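Local coordinates for protein sialidase B (Streptococcus pneumoniae TIGR4, PDB 4XJZ) that hydrolyses alpha-2,3, alpha-2,6 and alpha-2,8 glycosidic links to release terminal sialic acids from oligosaccharides, glycoproteins and glycolipids, at residues Y420-T425 / E434-L439; F206-L211 / F287-I292; S94-H99 / Y604-P609. The protein carries 1 engineered substitution. All blocks are in the same frame, centred on the assembly; numbering follows the deposited sequence.

Contact 1 (Y420-T425 / E434-L439); sequences YIAMTT and EQFKLL
Met-423 and Lys-437 face each other as an antiparallel hydrogen-bonded pair. Met-423 N donates a hydrogen bond to Lys-437 O at 2.8 Å. Lys-437 N returns the bond to Met-423 O at 2.9 Å. Their side chains lie side by side on one face of the sheet and point the same way. Met-423 CB meets Leu-439 CD2 at 3.9 Å. Its CG stands anti to the backbone N (chi1 166°), and the chain runs out extended. This carries SD alongside the lysine, 3.8 Å from Lys-437 CE. Beyond that methylene the lysine continues to Gly-485, whose carbonyl O takes a hydrogen bond from Lys-437 NZ.

The two segments form a beta hairpin within a propeller blade. Strand 437-438 is the outer edge, and strand 420-426 pairs on its other side with strand 301-308. BNR repeat 2, an Asp-box repeat, spans the turn, as is usual between the last two strands of a sialidase blade.

Ala-422 and Leu-438 share the other face as a non-hydrogen-bonded pair. Ala-422 CB also touches Phe-436 CD1 at 3.5 Å. With CG between its backbone N and carbonyl carbon (chi1 71°), the phenylalanine leads its ring away from strand 420-426, and the CD1 side stays on the Ala-422 methyl. The ring runs on to Tyr-370, nearly parallel to it, and to Phe-287.

Toward the turn the regular pairing gives way. Thr-424 OG1 donates to Glu-434 O at 2.6 Å, arriving 42° out of the carbonyl plane. Glu-434 N binds Thr-425 O at 2.9 Å. Thr-425 N is buried and has no partner. At the far end Leu-439 N reaches Ile-421 O at 2.9 Å, and one water links Ile-421 N to Leu-439 O.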
loop_
_atom_site.group_PDB
_atom_site.type_symbol
_atom_site.label_atom_id
_atom_site.label_comp_id
_atom_site.label_asym_id
_atom_site.label_seq_id
_atom_site.Cartn_x
_atom_site.Cartn_y
_atom_site.Cartn_z
ATOM N N TYR A 420 -4.957 0.338 -20.081
ATOM C CA TYR A 420 -4.088 1.251 -20.826
ATOM C C TYR A 420 -2.927 1.674 -19.935
ATOM O O TYR A 420 -2.927 1.408 -18.740
ATOM C CB TYR A 420 -4.862 2.505 -21.243
ATOM C CG TYR A 420 -6.102 2.210 -22.060
ATOM C CD1 TYR A 420 -6.082 2.300 -23.450
ATOM C CD2 TYR A 420 -7.298 1.862 -21.438
ATOM C CE1 TYR A 420 -7.218 2.025 -24.200
ATOM C CE2 TYR A 420 -8.436 1.579 -22.180
ATOM C CZ TYR A 420 -8.387 1.667 -23.556
ATOM O OH TYR A 420 -9.518 1.393 -24.300
ATOM N N ILE A 421 -1.927 2.329 -20.514
ATOM C CA ILE A 421 -0.912 2.994 -19.695
ATOM C C ILE A 421 -0.998 4.477 -20.010
ATOM O O ILE A 421 -1.142 4.855 -21.170
ATOM C CB ILE A 421 0.519 2.486 -19.973
ATOM C CG1 ILE A 421 0.673 1.021 -19.571
ATOM C CG2 ILE A 421 1.545 3.283 -19.163
ATOM C CD1 ILE A 421 2.041 0.433 -19.915
ATOM N N ALA A 422 -0.943 5.306 -18.970
ATOM C CA ALA A 422 -0.930 6.757 -19.145
ATOM C C ALA A 422 0.346 7.357 -18.582
ATOM O O ALA A 422 1.003 6.777 -17.709
ATOM C CB ALA A 422 -2.114 7.376 -18.473
ATOM N N MET A 423 0.656 8.553 -19.067
ATOM C CA MET A 423 1.810 9.323 -18.604
ATOM C C MET A 423 1.376 10.725 -18.213
ATOM O O MET A 423 0.531 11.315 -18.878
ATOM C CB MET A 423 2.836 9.398 -19.738
ATOM C CG MET A 423 3.932 10.416 -19.560
ATOM S SD MET A 423 4.916 10.405 -21.076
ATOM C CE MET A 423 5.464 12.107 -21.108
ATOM N N THR A 424 1.949 11.251 -17.133
ATOM C CA THR A 424 1.818 12.674 -16.835
ATOM C C THR A 424 3.195 13.217 -16.512
ATOM O O THR A 424 4.141 12.454 -16.283
ATOM C CB THR A 424 0.835 12.965 -15.676
ATOM O OG1 THR A 424 0.783 14.381 -15.445
ATOM C CG2 THR A 424 1.256 12.273 -14.399
ATOM N N THR A 425 3.332 14.541 -16.541
ATOM C CA THR A 425 4.611 15.161 -16.217
ATOM C C THR A 425 4.423 16.296 -15.223
ATOM O O THR A 425 3.333 16.855 -15.090
ATOM C CB THR A 425 5.325 15.699 -17.472
ATOM O OG1 THR A 425 4.583 16.800 -18.001
ATOM C CG2 THR A 425 5.432 14.618 -18.536
ATOM N N GLU A 434 0.503 17.620 -14.915
ATOM C CA GLU A 434 -0.261 17.885 -16.122
ATOM C C GLU A 434 -1.373 16.877 -16.289
ATOM O O GLU A 434 -1.402 15.848 -15.605
ATOM C CB GLU A 434 0.652 17.823 -17.348
ATOM C CG GLU A 434 1.812 18.811 -17.285
ATOM C CD GLU A 434 1.342 20.261 -17.279
ATOM O OE1 GLU A 434 0.404 20.585 -18.039
ATOM O OE2 GLU A 434 1.908 21.073 -16.513
ATOM N N GLN A 435 -2.297 17.167 -17.195
ATOM C CA GLN A 435 -3.290 16.172 -17.570
ATOM C C GLN A 435 -2.592 15.004 -18.268
ATOM O O GLN A 435 -1.684 15.209 -19.081
ATOM C CB GLN A 435 -4.359 16.795 -18.467
ATOM C CG GLN A 435 -5.047 18.029 -17.863
ATOM C CD GLN A 435 -5.741 17.754 -16.538
ATOM O OE1 GLN A 435 -6.244 16.655 -16.294
ATOM N NE2 GLN A 435 -5.777 18.764 -15.673
ATOM N N PHE A 436 -3.001 13.778 -17.947
ATOM C CA PHE A 436 -2.336 12.589 -18.500
ATOM C C PHE A 436 -2.598 12.377 -20.001
ATOM O O PHE A 436 -3.615 12.842 -20.540
ATOM C CB PHE A 436 -2.676 11.315 -17.684
ATOM C CG PHE A 436 -4.097 10.822 -17.856
ATOM C CD1 PHE A 436 -4.438 9.988 -18.912
ATOM C CD2 PHE A 436 -5.084 11.186 -16.951
ATOM C CE1 PHE A 436 -5.735 9.549 -19.086
ATOM C CE2 PHE A 436 -6.387 10.745 -17.106
ATOM C CZ PHE A 436 -6.713 9.923 -18.176
ATOM N N LYS A 437 -1.668 11.695 -20.672
ATOM C CA LYS A 437 -1.881 11.255 -22.044
ATOM C C LYS A 437 -1.736 9.744 -22.067
ATOM O O LYS A 437 -0.899 9.187 -21.354
ATOM C CB LYS A 437 -0.871 11.888 -23.016
ATOM C CG LYS A 437 0.520 11.259 -22.975
ATOM C CD LYS A 437 1.363 11.609 -24.201
ATOM C CE LYS A 437 2.696 10.863 -24.173
ATOM N NZ LYS A 437 3.753 11.573 -24.952
ATOM N N LEU A 438 -2.546 9.078 -22.884
ATOM C CA LEU A 438 -2.381 7.648 -23.073
ATOM C C LEU A 438 -1.145 7.354 -23.923
ATOM O O LEU A 438 -0.845 8.081 -24.878
ATOM C CB LEU A 438 -3.617 7.065 -23.752
ATOM C CG LEU A 438 -4.927 7.129 -22.963
ATOM C CD1 LEU A 438 -6.075 6.534 -23.784
ATOM C CD2 LEU A 438 -4.809 6.418 -21.617
ATOM N N LEU A 439 -0.420 6.299 -23.563
ATOM C CA LEU A 439 0.650 5.785 -24.416
ATOM C C LEU A 439 0.018 4.939 -25.516
ATOM O O LEU A 439 -1.061 4.380 -25.319
ATOM C CB LEU A 439 1.645 4.938 -23.617
ATOM C CG LEU A 439 2.521 5.604 -22.556
ATOM C CD1 LEU A 439 3.828 4.831 -22.390
ATOM C CD2 LEU A 439 2.785 7.048 -22.887
HETATM O O HOH W 1 -2.102 2.271 -23.508
#

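Contact 2 (F206-L211 / F287-I292); sequences FRIPTL and FIDSSI
Ile-208 sets both branches of its side chain against one carboxylate oxygen. CG1 and CG2 each lie 3.6 Å from Asp-289 OD1. The isoleucine chi1 of -34° is well off a staggered value, and it turns the two branches almost evenly toward that oxygen. Further along, Thr-210 CG2 packs on the backbone, 3.4 Å from Ser-290 O. On its other branch Thr-210 OG1 sits 3.4 Å from Ile-292 CD1. No hydrogen bond crosses directly. A water does the joining instead: it donates to Ile-208 O at 2.9 Å and accepts from Ser-290 N at 3.0 Å.

The next shell fixes these groups. Ser-222 OG bonds to both Thr-210 OG1 and Ser-290 OG, so one hydroxyl serves the two segments. Asp-224 OD1 accepts from Asp-289 N. Glu-631 OE2 takes the N-H of Ile-208 and a salt bridge from Arg-207 NE.

The touching parts run nearly parallel, 9° apart. They belong to neighbouring blades of the sialidase propeller. Phe-206 to Pro-209 spell the Phe-Arg-Ile-Pro motif of the family, and Arg-207 probably binds substrate, as in related enzymes. The Ile-208 side chain is about 4 Å from that of Tyr-615, the likely nucleophile. A bound dimethyl sulfoxide lies about 3 Å from the Asp-289 side chain, consistent with a carboxylate at the edge of the substrate pocket.

The chemistry is aliphatic carbon against oxygen, with the polar linkage left to a water and a shared serine. The blades touch directly through van der Waals contacts, while the polar links between these segments are indirect and no strand pairing joins them.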
loop_
_atom_site.group_PDB
_atom_site.type_symbol
_atom_site.label_atom_id
_atom_site.label_comp_id
_atom_site.label_asym_id
_atom_site.label_seq_id
_atom_site.Cartn_x
_atom_site.Cartn_y
_atom_site.Cartn_z
ATOM N N PHE A 206 -4.138 2.739 1.188
ATOM C CA PHE A 206 -3.021 3.054 0.302
ATOM C C PHE A 206 -2.289 1.780 -0.048
ATOM O O PHE A 206 -2.173 0.862 0.782
ATOM C CB PHE A 206 -2.078 4.067 0.961
ATOM C CG PHE A 206 -2.735 5.388 1.228
ATOM C CD1 PHE A 206 -2.872 6.324 0.214
ATOM C CD2 PHE A 206 -3.276 5.669 2.477
ATOM C CE1 PHE A 206 -3.519 7.538 0.442
ATOM C CE2 PHE A 206 -3.930 6.870 2.712
ATOM C CZ PHE A 206 -4.053 7.804 1.697
ATOM N N ARG A 207 -1.812 1.713 -1.290
ATOM C CA ARG A 207 -1.087 0.544 -1.776
ATOM C C ARG A 207 -0.087 1.003 -2.799
ATOM O O ARG A 207 -0.243 2.078 -3.398
ATOM C CB ARG A 207 -2.033 -0.435 -2.476
ATOM C CG ARG A 207 -3.038 -1.110 -1.591
ATOM C CD ARG A 207 -2.382 -2.204 -0.812
ATOM N NE ARG A 207 -1.762 -3.250 -1.644
ATOM C CZ ARG A 207 -2.419 -4.273 -2.175
ATOM N NH1 ARG A 207 -3.727 -4.373 -2.002
ATOM N NH2 ARG A 207 -1.782 -5.191 -2.901
ATOM N N ILE A 208 0.919 0.165 -3.019
ATOM C CA ILE A 208 1.865 0.312 -4.136
ATOM C C ILE A 208 2.737 1.568 -4.046
ATOM O O ILE A 208 2.656 2.461 -4.901
ATOM C CB ILE A 208 1.154 0.236 -5.523
ATOM C CG1 ILE A 208 -0.045 -0.740 -5.530
ATOM C CG2 ILE A 208 2.142 -0.143 -6.616
ATOM C CD1 ILE A 208 0.304 -2.192 -5.161
ATOM N N PRO A 209 3.577 1.630 -3.006
ATOM C CA PRO A 209 4.426 2.809 -2.780
ATOM C C PRO A 209 5.565 2.922 -3.770
ATOM O O PRO A 209 6.064 1.918 -4.266
ATOM C CB PRO A 209 4.992 2.550 -1.390
ATOM C CG PRO A 209 5.039 1.051 -1.271
ATOM C CD PRO A 209 3.757 0.621 -1.943
ATOM N N THR A 210 5.989 4.159 -4.037
ATOM C CA THR A 210 7.177 4.394 -4.842
ATOM C C THR A 210 7.989 5.485 -4.163
ATOM O O THR A 210 7.446 6.290 -3.405
ATOM C CB THR A 210 6.864 4.868 -6.269
ATOM O OG1 THR A 210 6.490 6.247 -6.253
ATOM C CG2 THR A 210 5.732 4.061 -6.911
ATOM N N LEU A 211 9.280 5.517 -4.470
ATOM C CA LEU A 211 10.168 6.600 -4.022
ATOM C C LEU A 211 11.194 6.902 -5.093
ATOM O O LEU A 211 11.671 6.007 -5.762
ATOM C CB LEU A 211 10.928 6.199 -2.756
ATOM C CG LEU A 211 10.220 6.117 -1.404
ATOM C CD1 LEU A 211 11.126 5.480 -0.372
ATOM C CD2 LEU A 211 9.764 7.528 -0.942
ATOM N N PHE A 287 -7.022 4.329 -11.642
ATOM C CA PHE A 287 -5.614 4.200 -12.003
ATOM C C PHE A 287 -4.992 3.197 -11.051
ATOM O O PHE A 287 -5.496 2.996 -9.951
ATOM C CB PHE A 287 -4.894 5.540 -11.850
ATOM C CG PHE A 287 -5.460 6.624 -12.705
ATOM C CD1 PHE A 287 -5.015 6.803 -14.004
ATOM C CD2 PHE A 287 -6.437 7.478 -12.204
ATOM C CE1 PHE A 287 -5.536 7.811 -14.802
ATOM C CE2 PHE A 287 -6.962 8.482 -12.989
ATOM C CZ PHE A 287 -6.508 8.660 -14.286
ATOM N N ILE A 288 -3.908 2.550 -11.455
ATOM C CA ILE A 288 -3.307 1.526 -10.601
ATOM C C ILE A 288 -1.866 1.286 -11.035
ATOM O O ILE A 288 -1.586 1.220 -12.237
ATOM C CB ILE A 288 -4.172 0.212 -10.593
ATOM C CG1 ILE A 288 -3.514 -0.890 -9.753
ATOM C CG2 ILE A 288 -4.472 -0.267 -12.015
ATOM C CD1 ILE A 288 -4.493 -2.040 -9.367
ATOM N N ASP A 289 -0.967 1.211 -10.047
ATOM C CA ASP A 289 0.444 0.866 -10.250
ATOM C C ASP A 289 1.184 1.986 -10.960
ATOM O O ASP A 289 1.227 2.043 -12.192
ATOM C CB ASP A 289 0.600 -0.446 -11.030
ATOM C CG ASP A 289 0.149 -1.647 -10.247
ATOM O OD1 ASP A 289 -0.202 -1.505 -9.056
ATOM O OD2 ASP A 289 0.146 -2.744 -10.839
ATOM N N SER A 290 1.771 2.876 -10.173
ATOM C CA SER A 290 2.509 4.005 -10.731
ATOM C C SER A 290 4.021 3.806 -10.688
ATOM O O SER A 290 4.549 2.981 -9.932
ATOM C CB SER A 290 2.134 5.312 -10.025
ATOM O OG SER A 290 2.524 5.313 -8.660
ATOM N N SER A 291 4.722 4.583 -11.515
ATOM C CA SER A 291 6.185 4.543 -11.589
ATOM C C SER A 291 6.678 5.927 -11.979
ATOM O O SER A 291 6.028 6.619 -12.770
ATOM C CB SER A 291 6.655 3.513 -12.619
ATOM O OG SER A 291 8.045 3.279 -12.497
ATOM N N ILE A 292 7.820 6.327 -11.423
ATOM C CA ILE A 292 8.334 7.681 -11.631
ATOM C C ILE A 292 9.779 7.695 -12.126
ATOM O O ILE A 292 10.580 6.824 -11.792
ATOM C CB ILE A 292 8.175 8.532 -10.353
ATOM C CG1 ILE A 292 8.793 7.860 -9.139
ATOM C CG2 ILE A 292 6.708 8.769 -10.049
ATOM C CD1 ILE A 292 8.401 8.576 -7.819
HETATM O O HOH W 2 1.301 3.359 -7.245
#

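Contact 3 (S94-H99 / Y604-P609); sequences SLWGKH and YGIDLP. Engineered in segment 604-609: Gly-605 (natural residue Asp).
Asp-607 holds its CG anti to the backbone N (chi1 -162°), which swings the carboxylate across to the backbone of Gly-97 and Lys-98. This joins the N-terminal lectin-like beta sandwich, of the concanavalin type, to the catalytic propeller. The aspartate sits just past strand 597-605, the edge strand of a blade.

Gly-97 N bonds to Asp-607 OD2 at 2.9 Å, on the syn lone pair. It also makes a weak bond to Asp-607 OD1. That second oxygen takes two firmer bonds. Lys-98 N reaches Asp-607 OD1 at 2.7 Å, from 45° out of the carboxylate plane. Leu-608 N comes to Asp-607 OD1 from the opposite face, also at 2.7 Å. Together these N-H groups fix the rotation of the carboxylate.

Trp-96 meets the same group obliquely. Its ring plane is only 19° from that of the carboxylate, and its CE3 comes within 3.3 Å of Asp-607 OD2. Lys-632 serves both: it forms a salt bridge with Asp-607 OD2 and a cation-pi contact with the indole. The positive charge would offset the buried carboxylate and probably favour its ionised form. Trp-96 NE1 hydrogen-bonds to Gln-648 OE1, and Phe-191 lies nearly parallel to the indole.

Leu-608 CG rests on Gly-97 CA at 3.9 Å. Leu-608 CD2 meets Lys-98 CD at 4.0 Å, the two side chains crossing at about a right angle. Tyr-604 OH accepts a hydrogen bond from Lys-100 N. A water lies between the two segments, 2.6 Å from Tyr-604 OH; it also bonds to His-99 ND1 and donates to Ile-606 O.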
loop_
_atom_site.group_PDB
_atom_site.type_symbol
_atom_site.label_atom_id
_atom_site.label_comp_id
_atom_site.label_asym_id
_atom_site.label_seq_id
_atom_site.Cartn_x
_atom_site.Cartn_y
_atom_site.Cartn_z
ATOM N N SER A 94 -0.721 -4.790 13.370
ATOM C CA SER A 94 -0.864 -3.556 14.142
ATOM C C SER A 94 0.366 -3.188 14.947
ATOM O O SER A 94 0.378 -2.125 15.578
ATOM C CB SER A 94 -2.049 -3.662 15.098
ATOM O OG SER A 94 -3.274 -3.797 14.408
ATOM N N LEU A 95 1.390 -4.036 14.942
ATOM C CA LEU A 95 2.547 -3.848 15.825
ATOM C C LEU A 95 3.890 -3.768 15.106
ATOM O O LEU A 95 4.037 -4.237 13.979
ATOM C CB LEU A 95 2.609 -5.003 16.833
ATOM C CG LEU A 95 1.415 -5.121 17.767
ATOM C CD1 LEU A 95 1.472 -6.420 18.580
ATOM C CD2 LEU A 95 1.361 -3.917 18.701
ATOM N N TRP A 96 4.876 -3.182 15.780
ATOM C CA TRP A 96 6.269 -3.322 15.391
ATOM C C TRP A 96 6.985 -4.239 16.371
ATOM O O TRP A 96 6.585 -4.352 17.539
ATOM C CB TRP A 96 6.967 -1.960 15.386
ATOM C CG TRP A 96 6.885 -1.261 14.069
ATOM C CD1 TRP A 96 5.823 -0.545 13.581
ATOM C CD2 TRP A 96 7.907 -1.202 13.060
ATOM N NE1 TRP A 96 6.119 -0.059 12.329
ATOM C CE2 TRP A 96 7.385 -0.449 11.983
ATOM C CE3 TRP A 96 9.199 -1.732 12.957
ATOM C CZ2 TRP A 96 8.120 -0.205 10.817
ATOM C CZ3 TRP A 96 9.936 -1.488 11.796
ATOM C CH2 TRP A 96 9.392 -0.731 10.747
ATOM N N GLY A 97 8.040 -4.896 15.895
ATOM C CA GLY A 97 8.814 -5.790 16.742
ATOM C C GLY A 97 10.203 -5.247 17.031
ATOM O O GLY A 97 10.557 -5.001 18.184
ATOM N N LYS A 98 10.992 -5.071 15.976
ATOM C CA LYS A 98 12.366 -4.591 16.100
ATOM C C LYS A 98 12.674 -3.572 15.011
ATOM O O LYS A 98 12.058 -3.571 13.939
ATOM C CB LYS A 98 13.342 -5.760 15.964
ATOM C CG LYS A 98 13.535 -6.587 17.204
ATOM C CD LYS A 98 14.419 -7.797 16.903
ATOM C CE LYS A 98 15.452 -8.030 17.996
ATOM N NZ LYS A 98 16.402 -9.118 17.615
ATOM N N HIS A 99 13.642 -2.707 15.296
ATOM C CA HIS A 99 14.109 -1.711 14.341
ATOM C C HIS A 99 15.566 -1.426 14.686
ATOM O O HIS A 99 15.875 -1.141 15.845
ATOM C CB HIS A 99 13.267 -0.437 14.463
ATOM C CG HIS A 99 13.693 0.674 13.554
ATOM N ND1 HIS A 99 13.650 0.577 12.179
ATOM C CD2 HIS A 99 14.151 1.919 13.829
ATOM C CE1 HIS A 99 14.066 1.716 11.645
ATOM N NE2 HIS A 99 14.377 2.543 12.628
ATOM N N TYR A 604 19.544 -7.464 6.056
ATOM C CA TYR A 604 18.994 -6.716 7.180
ATOM C C TYR A 604 17.502 -6.966 7.324
ATOM O O TYR A 604 16.726 -6.724 6.404
ATOM C CB TYR A 604 19.237 -5.214 7.013
ATOM C CG TYR A 604 18.481 -4.383 8.034
ATOM C CD1 TYR A 604 18.923 -4.290 9.341
ATOM C CD2 TYR A 604 17.312 -3.713 7.686
ATOM C CE1 TYR A 604 18.226 -3.547 10.282
ATOM C CE2 TYR A 604 16.607 -2.967 8.612
ATOM C CZ TYR A 604 17.070 -2.889 9.908
ATOM O OH TYR A 604 16.372 -2.158 10.832
ATOM N N GLY A 605 17.117 -7.419 8.506
ATOM C CA GLY A 605 15.746 -7.732 8.821
ATOM C C GLY A 605 14.997 -6.446 9.223
ATOM O O GLY A 605 15.321 -5.811 10.240
ATOM N N ILE A 606 14.055 -6.028 8.421
ATOM C CA ILE A 606 13.320 -4.766 8.632
ATOM C C ILE A 606 12.438 -4.855 9.879
ATOM O O ILE A 606 12.302 -3.901 10.649
ATOM C CB ILE A 606 12.478 -4.386 7.390
ATOM C CG1 ILE A 606 13.380 -4.060 6.193
ATOM C CG2 ILE A 606 11.533 -3.215 7.709
ATOM C CD1 ILE A 606 12.633 -3.938 4.884
ATOM N N ASP A 607 11.888 -6.033 10.170
ATOM C CA ASP A 607 11.219 -6.294 11.431
ATOM C C ASP A 607 11.191 -7.816 11.544
ATOM O O ASP A 607 11.858 -8.498 10.764
ATOM C CB ASP A 607 9.804 -5.691 11.424
ATOM C CG ASP A 607 9.218 -5.528 12.822
ATOM O OD1 ASP A 607 9.757 -6.124 13.782
ATOM O OD2 ASP A 607 8.190 -4.824 12.958
ATOM N N LEU A 608 10.422 -8.345 12.493
ATOM C CA LEU A 608 10.389 -9.791 12.735
ATOM C C LEU A 608 10.048 -10.601 11.494
ATOM O O LEU A 608 9.253 -10.170 10.651
ATOM C CB LEU A 608 9.399 -10.136 13.855
ATOM C CG LEU A 608 9.470 -9.305 15.138
ATOM C CD1 LEU A 608 8.509 -9.835 16.205
ATOM C CD2 LEU A 608 10.885 -9.221 15.691
ATOM N N PRO A 609 10.640 -11.803 11.385
ATOM C CA PRO A 609 10.302 -12.704 10.277
ATOM C C PRO A 609 8.791 -12.945 10.125
ATOM O O PRO A 609 8.326 -13.155 9.013
ATOM C CB PRO A 609 11.023 -13.998 10.659
ATOM C CG PRO A 609 12.211 -13.543 11.448
ATOM C CD PRO A 609 11.721 -12.339 12.233
HETATM O O HOH W 3 13.880 -1.567 10.278
#

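Segment 94-99, in the N-terminal sandwich, comes first, but its partner 604-609 arrives some 500 residues later. Contact 3 therefore closes a long loop holding both other contacts. Within it, contact 2 opens at 206-211 and closes at 287-292, spanning the first blade of the propeller and reaching the inner strand of the next. Contact 1 follows in series as a short hairpin at that second blade's outer edge. Contacts 1 and 2 reach the same sheet and touch each other. Contact 3 lies apart, its centre about 37 Å from that of contact 1, and ties the lectin-like domain to a late blade.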